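PDB 3RY7: ribokinase from Staphylococcus aureus, which catalyses the ATP- and magnesium-dependent phosphorylation of ribose at O-5, yielding D-ribose 5-phosphate for nucleotide and amino-acid synthesis or the pentose phosphate pathway. Local coordinates for residues Lys4-Gly9 with Asp129-Ala134; Asp56-Thr61 with Thr83-Lys88; Ile60-Thr65 with Thr89-Thr94; Ala151-Lys156 with Leu177-Ile182; Gly258-Arg263 with Ala272-Phe277. All coordinates share one frame; numbering follows the deposited sequence.

The five contacts offer a worked example of how a pfkB-type kinase layers helices and loops against a central sheet. Interaction 1 joins the first strand to helix 128-132 and, along the chain, encloses interactions 2 and 3. Those two share Ile60 and Thr61 on strand 56-64, their centres about 13 Å apart, while the centres of interactions 1 and 2 are about 9 Å apart across neighbouring strands 4-8 and 56-64. Interactions 4 and 5 follow in series. Ile131 packs on Ile154, linking interactions 1 and 4. Interaction 5, near the ATP side, has its centre about 31 Å from that of interaction 3, near the ribose side, so one sheet joins the two binding regions.

Interaction 1 of 5, residues Lys4-Gly9 with Asp129-Ala134; sequences KVVILG and DAIINA
Val6 carries the compact part of this contact, pushing its two methyl branches from strand 4-8 into the end of helix 128-132. CG1 stands anti to the backbone N (chi1 170°), and CG2 therefore lies on the N side, over the last helical turn. There CG2 comes within 3.3 Å of Ala130 O, a close approach of a methyl group to a backbone carbonyl. The same CG2 meets Ala130 CB at 4.0 Å and Ala134 CB at 3.8 Å, so that one branch fits among three groups of the turn. CG1 reaches Ile131 less closely, 4.3 Å from its CG1, and Ile131 itself packs on Ala151 and Ile154 of helix 145-157.

The solvent side is looser. Lys4 runs its chain past the carbonyl of Asn133, the first residue to leave helical geometry, with CD 3.2 Å from Asn133 O. The chain bends at chi3, which places CE 3.3 Å from Asn133 O; NZ makes a weak hydrogen bond of 3.2 Å to the same Asn133 O. Just beyond, the chain passes through Asp135, whose OD2 accepts a hydrogen bond from Lys4 N, and becomes strand 136-140 alongside strand 4-8.

The chemistry is thus divided: buried methyl packing presses the helix end onto the sheet, whereas the exposed ammonium supplies a weak polar link, its charge probably eased a little by the carbonyl beside it.

Interaction 2 of 5, residues Asp56-Thr61 with Thr83-Lys88; sequences DTTFIT and TSYIIK
The loop preceding the edge strand of the sheet meets strand 56-64 first through Tyr85 and last through Ile87. Thr83 begins a type I turn, its O accepting Ile86 N at 3.2 Å, and this bend swings the following residues against the strand. At Tyr85 the backbone does not reach the strand directly: a water accepts from Tyr85 N at 2.7 Å and donates to Phe59 O, also at 2.7 Å. The Tyr85 side chain crosses that of Thr58 obliquely, CD2 lying 3.8 Å from Thr58 CG2, and its outer surroundings are Ala127, Asp129 and Ala130. At the base of the side chain, Tyr85 CB packs on Ile60 CG1 at 4.2 Å.

Ile86 then lies side by side with Thr61, the two side chains pointing the same way, with Ile86 CG1 3.7 Å from Thr61 CG2. In Thr61 the hydroxyl is anti to the backbone N (chi1 -169°), which turns the methyl toward Ile86 while OG1 bonds to Gly9 O. Ile87 closes the series: its N donates to Thr61 O at 2.9 Å, almost perfectly straight at 178°, and its CD1 grazes Ile60 CG2 at 4.5 Å.

With helix 70-78 between them, strands 56-64 and 87-89 form a beta-alpha-beta crossover, and the water-bridged step followed by the direct bond is where its second strand joins the parallel sheet.

Interaction 3 of 5, residues Ile60-Thr65 with Thr89-Thr94; sequences ITKIGT and TAEAKT
Gly64 and Thr89 meet where the edge of the large sheet gives way to an ST turn, in the connection that carries the chain from strand 87-89 to strand 95-101 of the smaller, four-stranded sheet. The site lies near the ribose pocket, since Thr94 is next to the substrate-binding Val13.

Thr89 N donates to Ile63 O at 2.9 Å, and a residue later Gly64 N donates to Thr94 OG1, also at 2.9 Å with an angle of 154°. The hydroxyl of Thr94 is oriented anti to its carbonyl carbon, which brings it toward that N-H, and OG1 is also hydrogen-bonded to Asp66 OD2, its strongest polar partner. Gly64 CA makes a CA-H...O contact with Thr89 O, 3.1 Å away. Beside them, Ile63 and Thr94 pack side by side.

Thr89 OG1 receives Glu91 N at 3.0 Å, which makes the ST turn. From strand 56-64, Lys62 extends its chain, CG anti to the backbone N (chi1 -164°), across Thr89 at a slant, with CE 3.7 Å from Thr89 CB. A water accepts from Lys62 NZ at 2.7 Å, donates to Glu91 OE2 at 2.6 Å and also bonds Thr89 OG1. A second water takes Thr65 N at 2.7 Å and gives to Ala92 O.

For the ammonium of Lys62, the salt bridge to Asp123, the bond to Thr118 O and the water-linked Glu91 would probably stabilise the positive charge, and solvent is built into the turn.

Interaction 4 of 5, residues Ala151-Lys156 with Leu177-Ile182; sequences AFEIAK and LSLIDI
Phe152 and Leu179 join two layers of the alpha/beta fold of the ribokinase family: helix 145-157, which lies on one face of the central sheet, and the type I turn Leu177-Ile180 that leads into strand 182-183. Their stems touch, with Phe152 CB 3.8 Å from Leu179 CB. Leu179 has the largest share of the contact. The Leu179 and Glu153 side chains cross at a slant, bringing Leu179 CD1 within 3.5 Å of Glu153 CG, so a charged residue offers its aliphatic part. Leu179 O is hydrogen-bonded to Thr162 OG1 of strand 161-165.

Lys156 closes the exposed flank. CG is anti to the backbone N (chi1 -173°), and the chain then bends at chi2 and chi4, passing over the turn with CD 3.8 Å from Leu179 O and CE 3.9 Å from Ser178 O. NZ stays 5.8 Å from Asp181 OD1, two opposite charges near each other without contact.

Deeper in, the Phe152 side chain also touches Val137 and Ala139 of strand 136-140, while Ile180, at the end of the turn, brings CG1 to the ring edge, near its plane, 4.1 Å from Phe152 CE1.

Interaction 5 of 5, residues Gly258-Arg263 with Ala272-Phe277; sequences GAFVSR and ADAIDF
Arg263, the last residue of helix 252-263, and Phe277 meet across a helix pair in which the segments 258-263 and 272-277 run roughly antiparallel, their N-to-C directions 143° apart and the axes 7.8 Å at closest approach.

The apolar packing forms two patches. In one, Ala259 CB meets Phe277 CE2 at 3.7 Å. In the other, the Phe260 and Ile275 side chains lie side by side, pointing the same way, with Phe260 CE2 3.6 Å from Ile275 CG1, while Phe260 CD2 meets Ala274 CB at 3.8 Å. Here Phe260 CG is anti to its backbone N, which sends the ring toward the second helix, where Leu220 of the sheet also contacts it. Small Ala274 lets Arg263 settle low, its CG 3.4 Å from Ala274 CA.

In the cation-pi contact, NE of Arg263 stands over one face of the Phe277 ring, toward its rim, and CZ lies off-centre, 4.1 Å from the centroid and 34° from the normal. The guanidinium and ring planes are 33° apart, with NH2 dipping to 3.2 Å from Phe277 CD1. Bends at chi2 and chi3 bring NE over this ring.

One salt bridge joins Arg263 NH1 to Asp273 OD2 at 3.4 Å, reached at the guanidinium edge. Val301 of the second subunit packs on Phe277, and Ile275 neighbours the ATP-binding Asn279.

A single arginine therefore pairs its positive charge with a carboxylate at the edge and an aromatic face, which would probably stabilise the cation where the end of one helix meets the side of the other.

Interaction 1 of 5, residues Lys4-Gly9 with Asp129-Ala134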
# COMPACT_ATOMS: atom_id res chain seq x y z
N LYS A 4 22.29 13.73 -14.60
CA LYS A 4 21.63 13.32 -15.83
C LYS A 4 21.81 11.82 -15.98
O LYS A 4 22.95 11.32 -16.05
CB LYS A 4 22.19 14.05 -17.04
CG LYS A 4 21.63 15.45 -17.24
CD LYS A 4 22.40 16.24 -18.30
CE LYS A 4 23.77 16.68 -17.79
NZ LYS A 4 24.54 17.44 -18.81
N VAL A 5 20.70 11.09 -16.00
CA VAL A 5 20.75 9.65 -15.99
C VAL A 5 19.98 9.10 -17.19
O VAL A 5 18.84 9.48 -17.44
CB VAL A 5 20.18 9.08 -14.65
CG1 VAL A 5 20.15 7.57 -14.67
CG2 VAL A 5 20.99 9.60 -13.46
N VAL A 6 20.63 8.23 -17.97
CA VAL A 6 19.95 7.47 -19.01
C VAL A 6 19.86 6.05 -18.52
O VAL A 6 20.87 5.47 -18.12
CB VAL A 6 20.72 7.47 -20.36
CG1 VAL A 6 20.11 6.47 -21.32
CG2 VAL A 6 20.73 8.87 -20.97
N ILE A 7 18.66 5.50 -18.54
CA ILE A 7 18.47 4.08 -18.27
C ILE A 7 18.26 3.36 -19.60
O ILE A 7 17.48 3.78 -20.44
CB ILE A 7 17.26 3.83 -17.33
CG1 ILE A 7 17.37 4.68 -16.06
CG2 ILE A 7 17.15 2.37 -16.97
CD1 ILE A 7 18.57 4.32 -15.16
N LEU A 8 18.96 2.27 -19.77
CA LEU A 8 18.75 1.39 -20.86
C LEU A 8 18.24 0.10 -20.33
O LEU A 8 18.92 -0.55 -19.62
CB LEU A 8 20.03 1.17 -21.63
CG LEU A 8 19.89 0.29 -22.85
CD1 LEU A 8 19.21 0.99 -23.95
CD2 LEU A 8 21.18 -0.26 -23.26
N GLY A 9 17.02 -0.26 -20.68
CA GLY A 9 16.49 -1.50 -20.15
C GLY A 9 15.06 -1.84 -20.48
O GLY A 9 14.46 -1.30 -21.42
N ASP A 129 22.12 10.71 -28.64
CA ASP A 129 22.14 12.05 -28.09
C ASP A 129 21.94 12.05 -26.58
O ASP A 129 22.60 12.79 -25.85
CB ASP A 129 21.07 12.92 -28.75
CG ASP A 129 21.63 13.76 -29.86
OD1 ASP A 129 22.09 14.89 -29.58
OD2 ASP A 129 21.61 13.28 -31.02
N ALA A 130 21.01 11.21 -26.13
CA ALA A 130 20.71 11.07 -24.71
C ALA A 130 21.93 10.59 -23.93
O ALA A 130 22.27 11.14 -22.87
CB ALA A 130 19.55 10.11 -24.53
N ILE A 131 22.60 9.57 -24.45
CA ILE A 131 23.77 9.00 -23.81
C ILE A 131 24.93 10.01 -23.70
O ILE A 131 25.48 10.22 -22.62
CB ILE A 131 24.22 7.74 -24.52
CG1 ILE A 131 23.14 6.66 -24.39
CG2 ILE A 131 25.56 7.27 -23.98
CD1 ILE A 131 23.26 5.50 -25.35
N ILE A 132 25.28 10.64 -24.81
CA ILE A 132 26.42 11.54 -24.83
C ILE A 132 26.34 12.63 -23.77
O ILE A 132 27.35 13.00 -23.16
CB ILE A 132 26.62 12.14 -26.22
CG1 ILE A 132 27.07 11.04 -27.19
CG2 ILE A 132 27.63 13.28 -26.17
CD1 ILE A 132 27.29 11.52 -28.59
N ASN A 133 25.14 13.13 -23.51
CA ASN A 133 24.99 14.23 -22.57
C ASN A 133 24.66 13.80 -21.15
O ASN A 133 24.36 14.63 -20.29
CB ASN A 133 24.00 15.27 -23.11
CG ASN A 133 24.49 15.91 -24.40
OD1 ASN A 133 25.65 16.31 -24.51
ND2 ASN A 133 23.61 15.99 -25.40
N ALA A 134 24.76 12.50 -20.90
CA ALA A 134 24.46 11.95 -19.57
C ALA A 134 25.68 11.95 -18.64
O ALA A 134 26.82 11.93 -19.10
CB ALA A 134 23.91 10.53 -19.70

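Interaction 2 of 5, residues Asp56-Thr61 with Thr83-Lys88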
# COMPACT_ATOMS: atom_id res chain seq x y z
N ASP A 56 17.66 13.90 -13.72
CA ASP A 56 17.24 14.19 -15.08
C ASP A 56 17.23 12.87 -15.85
O ASP A 56 18.29 12.40 -16.28
CB ASP A 56 18.28 15.10 -15.73
CG ASP A 56 17.73 16.45 -16.12
OD1 ASP A 56 17.63 16.70 -17.35
OD2 ASP A 56 17.42 17.26 -15.22
N THR A 57 16.05 12.27 -16.01
CA THR A 57 15.98 10.90 -16.53
C THR A 57 15.46 10.74 -17.96
O THR A 57 14.46 11.34 -18.36
CB THR A 57 15.13 10.01 -15.63
OG1 THR A 57 15.48 10.24 -14.26
CG2 THR A 57 15.34 8.52 -16.00
N THR A 58 16.16 9.89 -18.72
CA THR A 58 15.75 9.48 -20.05
C THR A 58 15.78 7.96 -20.06
O THR A 58 16.71 7.35 -19.51
CB THR A 58 16.72 10.02 -21.10
OG1 THR A 58 16.75 11.45 -21.02
CG2 THR A 58 16.30 9.62 -22.51
N PHE A 59 14.76 7.34 -20.64
CA PHE A 59 14.63 5.88 -20.62
C PHE A 59 14.58 5.35 -22.04
O PHE A 59 13.70 5.71 -22.82
CB PHE A 59 13.37 5.47 -19.86
CG PHE A 59 13.21 3.98 -19.67
CD1 PHE A 59 14.31 3.14 -19.61
CD2 PHE A 59 11.95 3.42 -19.51
CE1 PHE A 59 14.16 1.77 -19.42
CE2 PHE A 59 11.79 2.06 -19.32
CZ PHE A 59 12.89 1.23 -19.27
N ILE A 60 15.55 4.52 -22.39
CA ILE A 60 15.61 3.86 -23.67
C ILE A 60 15.08 2.46 -23.46
O ILE A 60 15.69 1.65 -22.78
CB ILE A 60 17.04 3.78 -24.23
CG1 ILE A 60 17.66 5.17 -24.37
CG2 ILE A 60 17.04 3.10 -25.56
CD1 ILE A 60 19.16 5.12 -24.73
N THR A 61 13.91 2.18 -24.03
CA THR A 61 13.30 0.89 -23.80
C THR A 61 12.53 0.54 -25.07
O THR A 61 12.23 1.42 -25.88
CB THR A 61 12.38 0.95 -22.56
OG1 THR A 61 11.98 -0.37 -22.18
CG2 THR A 61 11.15 1.80 -22.83
N THR A 83 10.66 10.53 -22.78
CA THR A 83 10.27 9.31 -23.49
C THR A 83 10.55 9.36 -24.99
O THR A 83 10.13 8.47 -25.73
CB THR A 83 8.79 9.01 -23.26
OG1 THR A 83 8.02 10.21 -23.44
CG2 THR A 83 8.57 8.50 -21.82
N SER A 84 11.30 10.38 -25.41
CA SER A 84 11.66 10.60 -26.82
C SER A 84 12.30 9.41 -27.52
O SER A 84 12.25 9.30 -28.75
CB SER A 84 12.63 11.77 -26.95
OG SER A 84 12.07 12.95 -26.45
N TYR A 85 12.93 8.54 -26.74
CA TYR A 85 13.73 7.49 -27.33
C TYR A 85 13.14 6.09 -27.15
O TYR A 85 13.75 5.10 -27.52
CB TYR A 85 15.17 7.58 -26.82
CG TYR A 85 15.80 8.93 -27.13
CD1 TYR A 85 16.40 9.17 -28.38
CD2 TYR A 85 15.76 9.98 -26.21
CE1 TYR A 85 16.96 10.41 -28.69
CE2 TYR A 85 16.33 11.22 -26.51
CZ TYR A 85 16.92 11.43 -27.75
OH TYR A 85 17.48 12.65 -28.05
N ILE A 86 11.93 6.03 -26.61
CA ILE A 86 11.25 4.74 -26.50
C ILE A 86 10.87 4.20 -27.89
O ILE A 86 10.32 4.93 -28.72
CB ILE A 86 9.99 4.83 -25.64
CG1 ILE A 86 10.37 5.17 -24.20
CG2 ILE A 86 9.21 3.51 -25.70
CD1 ILE A 86 9.18 5.35 -23.30
N ILE A 87 11.17 2.93 -28.11
CA ILE A 87 10.97 2.28 -29.40
C ILE A 87 9.76 1.35 -29.36
O ILE A 87 9.56 0.65 -28.37
CB ILE A 87 12.21 1.44 -29.74
CG1 ILE A 87 13.46 2.32 -29.77
CG2 ILE A 87 12.04 0.71 -31.07
CD1 ILE A 87 14.62 1.70 -29.03
N LYS A 88 8.96 1.35 -30.42
CA LYS A 88 7.84 0.40 -30.55
C LYS A 88 8.07 -0.47 -31.75
O LYS A 88 8.44 0.01 -32.81
CB LYS A 88 6.50 1.11 -30.69
CG LYS A 88 6.16 2.01 -29.52
CD LYS A 88 4.69 2.44 -29.55
CE LYS A 88 4.42 3.58 -28.58
NZ LYS A 88 2.98 3.99 -28.55
O HOH W 1 13.21 8.12 -24.04

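Interaction 3 of 5, residues Ile60-Thr65 with Thr89-Thr94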
# COMPACT_ATOMS: atom_id res chain seq x y z
N ILE A 60 15.55 4.52 -22.39
CA ILE A 60 15.61 3.86 -23.67
C ILE A 60 15.08 2.46 -23.46
O ILE A 60 15.69 1.65 -22.78
CB ILE A 60 17.04 3.78 -24.23
CG1 ILE A 60 17.66 5.17 -24.37
CG2 ILE A 60 17.04 3.10 -25.56
CD1 ILE A 60 19.16 5.12 -24.73
N THR A 61 13.91 2.18 -24.03
CA THR A 61 13.30 0.89 -23.80
C THR A 61 12.53 0.54 -25.07
O THR A 61 12.23 1.42 -25.88
CB THR A 61 12.38 0.95 -22.56
OG1 THR A 61 11.98 -0.37 -22.18
CG2 THR A 61 11.15 1.80 -22.83
N LYS A 62 12.27 -0.74 -25.27
CA LYS A 62 11.59 -1.18 -26.47
C LYS A 62 10.36 -2.01 -26.12
O LYS A 62 10.47 -3.09 -25.54
CB LYS A 62 12.53 -2.00 -27.35
CG LYS A 62 12.05 -2.18 -28.79
CD LYS A 62 13.08 -2.96 -29.60
CE LYS A 62 12.80 -2.95 -31.11
NZ LYS A 62 13.85 -3.76 -31.84
N ILE A 63 9.19 -1.49 -26.47
CA ILE A 63 7.94 -2.20 -26.29
C ILE A 63 7.33 -2.56 -27.64
O ILE A 63 7.88 -2.23 -28.70
CB ILE A 63 6.93 -1.35 -25.54
CG1 ILE A 63 6.65 -0.06 -26.31
CG2 ILE A 63 7.45 -1.05 -24.13
CD1 ILE A 63 5.78 0.93 -25.54
N GLY A 64 6.20 -3.25 -27.59
CA GLY A 64 5.54 -3.65 -28.81
C GLY A 64 4.57 -2.57 -29.26
O GLY A 64 4.50 -1.48 -28.68
N THR A 65 3.83 -2.88 -30.33
CA THR A 65 2.82 -1.99 -30.84
C THR A 65 1.43 -2.48 -30.40
O THR A 65 0.41 -2.11 -30.97
CB THR A 65 2.89 -1.91 -32.38
OG1 THR A 65 2.90 -3.24 -32.92
CG2 THR A 65 4.19 -1.18 -32.81
N THR A 89 7.84 -1.77 -31.58
CA THR A 89 8.08 -2.71 -32.65
C THR A 89 6.92 -3.68 -32.78
O THR A 89 6.28 -4.04 -31.78
CB THR A 89 9.34 -3.52 -32.41
OG1 THR A 89 9.55 -4.37 -33.53
CG2 THR A 89 9.23 -4.37 -31.15
N ALA A 90 6.65 -4.10 -34.02
CA ALA A 90 5.61 -5.08 -34.31
C ALA A 90 6.26 -6.45 -34.39
O ALA A 90 5.58 -7.45 -34.54
CB ALA A 90 4.92 -4.75 -35.62
N GLU A 91 7.58 -6.48 -34.26
CA GLU A 91 8.34 -7.72 -34.28
C GLU A 91 8.00 -8.66 -33.13
O GLU A 91 8.14 -9.89 -33.24
CB GLU A 91 9.84 -7.38 -34.23
CG GLU A 91 10.78 -8.59 -34.02
CD GLU A 91 12.26 -8.22 -34.16
OE1 GLU A 91 13.12 -9.13 -34.14
OE2 GLU A 91 12.56 -7.01 -34.30
N ALA A 92 7.58 -8.09 -32.01
CA ALA A 92 7.28 -8.88 -30.82
C ALA A 92 6.27 -8.13 -29.98
O ALA A 92 6.15 -6.91 -30.08
CB ALA A 92 8.57 -9.16 -30.00
N LYS A 93 5.54 -8.87 -29.15
CA LYS A 93 4.65 -8.25 -28.21
C LYS A 93 5.47 -7.62 -27.09
O LYS A 93 6.65 -7.95 -26.91
CB LYS A 93 3.66 -9.28 -27.69
CG LYS A 93 2.79 -9.88 -28.80
CD LYS A 93 1.98 -11.04 -28.27
CE LYS A 93 2.89 -12.08 -27.62
NZ LYS A 93 3.38 -13.11 -28.58
N THR A 94 4.88 -6.70 -26.36
CA THR A 94 5.57 -6.11 -25.22
C THR A 94 6.01 -7.18 -24.24
O THR A 94 5.33 -8.19 -24.05
CB THR A 94 4.68 -5.09 -24.52
OG1 THR A 94 4.32 -4.09 -25.48
CG2 THR A 94 5.42 -4.44 -23.34
O HOH W 2 12.39 -4.39 -34.04
O HOH W 3 3.56 -5.59 -30.63

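Interaction 4 of 5, residues Ala151-Lys156 with Leu177-Ile182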
# COMPACT_ATOMS: atom_id res chain seq x y z
N ALA A 151 25.68 0.79 -26.22
CA ALA A 151 25.39 1.96 -25.40
C ALA A 151 26.59 2.33 -24.52
O ALA A 151 26.89 3.50 -24.30
CB ALA A 151 24.15 1.73 -24.56
N PHE A 152 27.29 1.31 -24.02
CA PHE A 152 28.44 1.52 -23.14
C PHE A 152 29.66 1.99 -23.94
O PHE A 152 30.50 2.71 -23.42
CB PHE A 152 28.76 0.24 -22.35
CG PHE A 152 27.86 0.02 -21.14
CD1 PHE A 152 28.13 -1.01 -20.23
CD2 PHE A 152 26.75 0.84 -20.91
CE1 PHE A 152 27.30 -1.23 -19.10
CE2 PHE A 152 25.93 0.65 -19.78
CZ PHE A 152 26.21 -0.39 -18.87
N GLU A 153 29.76 1.59 -25.21
CA GLU A 153 30.84 2.09 -26.09
C GLU A 153 30.70 3.58 -26.32
O GLU A 153 31.66 4.35 -26.18
CB GLU A 153 30.87 1.34 -27.42
CG GLU A 153 31.39 -0.08 -27.29
CD GLU A 153 31.09 -0.91 -28.53
OE1 GLU A 153 30.13 -0.52 -29.25
OE2 GLU A 153 31.79 -1.93 -28.77
N ILE A 154 29.47 4.00 -26.62
CA ILE A 154 29.16 5.42 -26.76
C ILE A 154 29.45 6.20 -25.50
O ILE A 154 30.07 7.27 -25.55
CB ILE A 154 27.68 5.62 -27.14
CG1 ILE A 154 27.40 5.03 -28.54
CG2 ILE A 154 27.30 7.09 -27.09
CD1 ILE A 154 25.92 5.05 -28.90
N ALA A 155 28.97 5.69 -24.37
CA ALA A 155 29.17 6.33 -23.08
C ALA A 155 30.66 6.50 -22.77
O ALA A 155 31.13 7.60 -22.53
CB ALA A 155 28.50 5.51 -21.98
N LYS A 156 31.38 5.38 -22.80
CA LYS A 156 32.78 5.34 -22.43
C LYS A 156 33.61 6.26 -23.33
O LYS A 156 34.51 6.95 -22.85
CB LYS A 156 33.28 3.89 -22.53
CG LYS A 156 34.68 3.64 -22.01
CD LYS A 156 34.71 2.40 -21.12
CE LYS A 156 36.11 2.13 -20.55
NZ LYS A 156 37.11 1.81 -21.63
N LEU A 177 32.37 -6.63 -20.35
CA LEU A 177 32.99 -6.50 -19.03
C LEU A 177 33.94 -5.32 -19.01
O LEU A 177 34.03 -4.59 -18.03
CB LEU A 177 33.73 -7.78 -18.65
CG LEU A 177 32.77 -8.93 -18.36
CD1 LEU A 177 33.52 -10.24 -18.19
CD2 LEU A 177 31.93 -8.59 -17.13
N SER A 178 34.64 -5.13 -20.13
CA SER A 178 35.69 -4.12 -20.20
C SER A 178 35.14 -2.72 -20.41
O SER A 178 35.90 -1.76 -20.49
CB SER A 178 36.64 -4.45 -21.35
OG SER A 178 36.04 -4.13 -22.59
N LEU A 179 33.81 -2.60 -20.51
CA LEU A 179 33.17 -1.31 -20.72
C LEU A 179 32.48 -0.80 -19.46
O LEU A 179 31.95 0.32 -19.44
CB LEU A 179 32.15 -1.41 -21.86
CG LEU A 179 32.67 -1.85 -23.23
CD1 LEU A 179 31.53 -1.88 -24.29
CD2 LEU A 179 33.80 -0.94 -23.66
N ILE A 180 32.47 -1.61 -18.41
CA ILE A 180 31.71 -1.31 -17.19
C ILE A 180 32.54 -0.56 -16.16
O ILE A 180 33.60 -1.04 -15.75
CB ILE A 180 31.23 -2.61 -16.53
CG1 ILE A 180 30.35 -3.41 -17.50
CG2 ILE A 180 30.49 -2.30 -15.20
CD1 ILE A 180 30.18 -4.84 -17.09
N ASP A 181 32.06 0.61 -15.75
CA ASP A 181 32.72 1.39 -14.70
C ASP A 181 32.28 0.97 -13.28
O ASP A 181 33.10 0.87 -12.36
CB ASP A 181 32.47 2.87 -14.95
CG ASP A 181 33.12 3.35 -16.26
OD1 ASP A 181 34.08 2.70 -16.72
OD2 ASP A 181 32.67 4.37 -16.82
N ILE A 182 30.98 0.70 -13.13
CA ILE A 182 30.38 0.33 -11.85
C ILE A 182 29.53 -0.90 -12.05
O ILE A 182 28.59 -0.87 -12.85
CB ILE A 182 29.45 1.44 -11.33
CG1 ILE A 182 30.14 2.80 -11.35
CG2 ILE A 182 28.93 1.11 -9.92
CD1 ILE A 182 29.30 3.90 -10.65

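Interaction 5 of 5, residues Gly258-Arg263 with Ala272-Phe277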
# COMPACT_ATOMS: atom_id res chain seq x y z
N GLY A 258 18.36 2.84 -8.57
CA GLY A 258 17.90 4.10 -9.12
C GLY A 258 18.35 5.24 -8.25
O GLY A 258 18.85 6.27 -8.73
N ALA A 259 18.17 5.05 -6.94
CA ALA A 259 18.46 6.09 -5.96
C ALA A 259 19.97 6.26 -5.80
O ALA A 259 20.47 7.38 -5.73
CB ALA A 259 17.79 5.74 -4.62
N PHE A 260 20.68 5.13 -5.74
CA PHE A 260 22.14 5.12 -5.66
C PHE A 260 22.70 6.01 -6.74
O PHE A 260 23.42 6.96 -6.46
CB PHE A 260 22.67 3.68 -5.82
CG PHE A 260 24.17 3.60 -6.04
CD1 PHE A 260 24.68 3.20 -7.28
CD2 PHE A 260 25.06 3.90 -5.02
CE1 PHE A 260 26.05 3.11 -7.49
CE2 PHE A 260 26.44 3.82 -5.23
CZ PHE A 260 26.94 3.42 -6.47
N VAL A 261 22.32 5.73 -7.98
CA VAL A 261 22.79 6.51 -9.12
C VAL A 261 22.35 7.99 -9.08
O VAL A 261 23.11 8.87 -9.51
CB VAL A 261 22.38 5.85 -10.46
CG1 VAL A 261 22.73 6.75 -11.63
CG2 VAL A 261 23.06 4.51 -10.59
N SER A 262 21.15 8.26 -8.57
CA SER A 262 20.67 9.64 -8.45
C SER A 262 21.57 10.48 -7.52
O SER A 262 21.71 11.70 -7.69
CB SER A 262 19.22 9.68 -7.94
OG SER A 262 19.13 9.31 -6.56
N ARG A 263 22.18 9.81 -6.56
CA ARG A 263 22.91 10.45 -5.48
C ARG A 263 24.43 10.49 -5.72
O ARG A 263 25.13 11.35 -5.17
CB ARG A 263 22.58 9.72 -4.17
CG ARG A 263 23.39 10.15 -2.96
CD ARG A 263 23.34 11.66 -2.77
NE ARG A 263 22.00 12.14 -2.46
CZ ARG A 263 21.56 12.37 -1.23
NH1 ARG A 263 22.35 12.17 -0.18
NH2 ARG A 263 20.31 12.82 -1.05
N ALA A 272 29.81 5.78 -0.11
CA ALA A 272 29.08 5.33 1.08
C ALA A 272 27.79 6.13 1.33
O ALA A 272 26.77 5.56 1.72
CB ALA A 272 29.99 5.34 2.32
N ASP A 273 27.84 7.44 1.11
CA ASP A 273 26.65 8.28 1.25
C ASP A 273 25.57 7.90 0.23
O ASP A 273 24.38 7.78 0.56
CB ASP A 273 27.03 9.76 1.10
CG ASP A 273 25.83 10.65 0.81
OD1 ASP A 273 25.91 11.42 -0.16
OD2 ASP A 273 24.80 10.58 1.55
N ALA A 274 25.99 7.71 -1.02
CA ALA A 274 25.08 7.31 -2.08
C ALA A 274 24.48 5.93 -1.79
O ALA A 274 23.31 5.69 -2.03
CB ALA A 274 25.79 7.32 -3.46
N ILE A 275 25.29 5.02 -1.26
CA ILE A 275 24.81 3.70 -0.91
C ILE A 275 23.81 3.73 0.25
O ILE A 275 22.85 2.94 0.31
CB ILE A 275 25.97 2.74 -0.61
CG1 ILE A 275 26.74 2.45 -1.91
CG2 ILE A 275 25.46 1.46 0.05
CD1 ILE A 275 27.90 1.49 -1.73
N ASP A 276 24.03 4.68 1.17
CA ASP A 276 23.13 4.90 2.29
C ASP A 276 21.77 5.38 1.80
O ASP A 276 20.72 4.81 2.14
CB ASP A 276 23.72 5.95 3.24
CG ASP A 276 22.80 6.25 4.41
OD1 ASP A 276 22.25 7.38 4.50
OD2 ASP A 276 22.61 5.33 5.23
N PHE A 277 21.79 6.44 1.00
CA PHE A 277 20.60 6.98 0.36
C PHE A 277 19.84 5.92 -0.46
O PHE A 277 18.61 5.89 -0.44
CB PHE A 277 20.99 8.13 -0.54
CG PHE A 277 19.82 8.81 -1.21
CD1 PHE A 277 19.18 9.88 -0.60
CD2 PHE A 277 19.39 8.39 -2.46
CE1 PHE A 277 18.11 10.52 -1.22
CE2 PHE A 277 18.32 9.03 -3.09
CZ PHE A 277 17.68 10.09 -2.46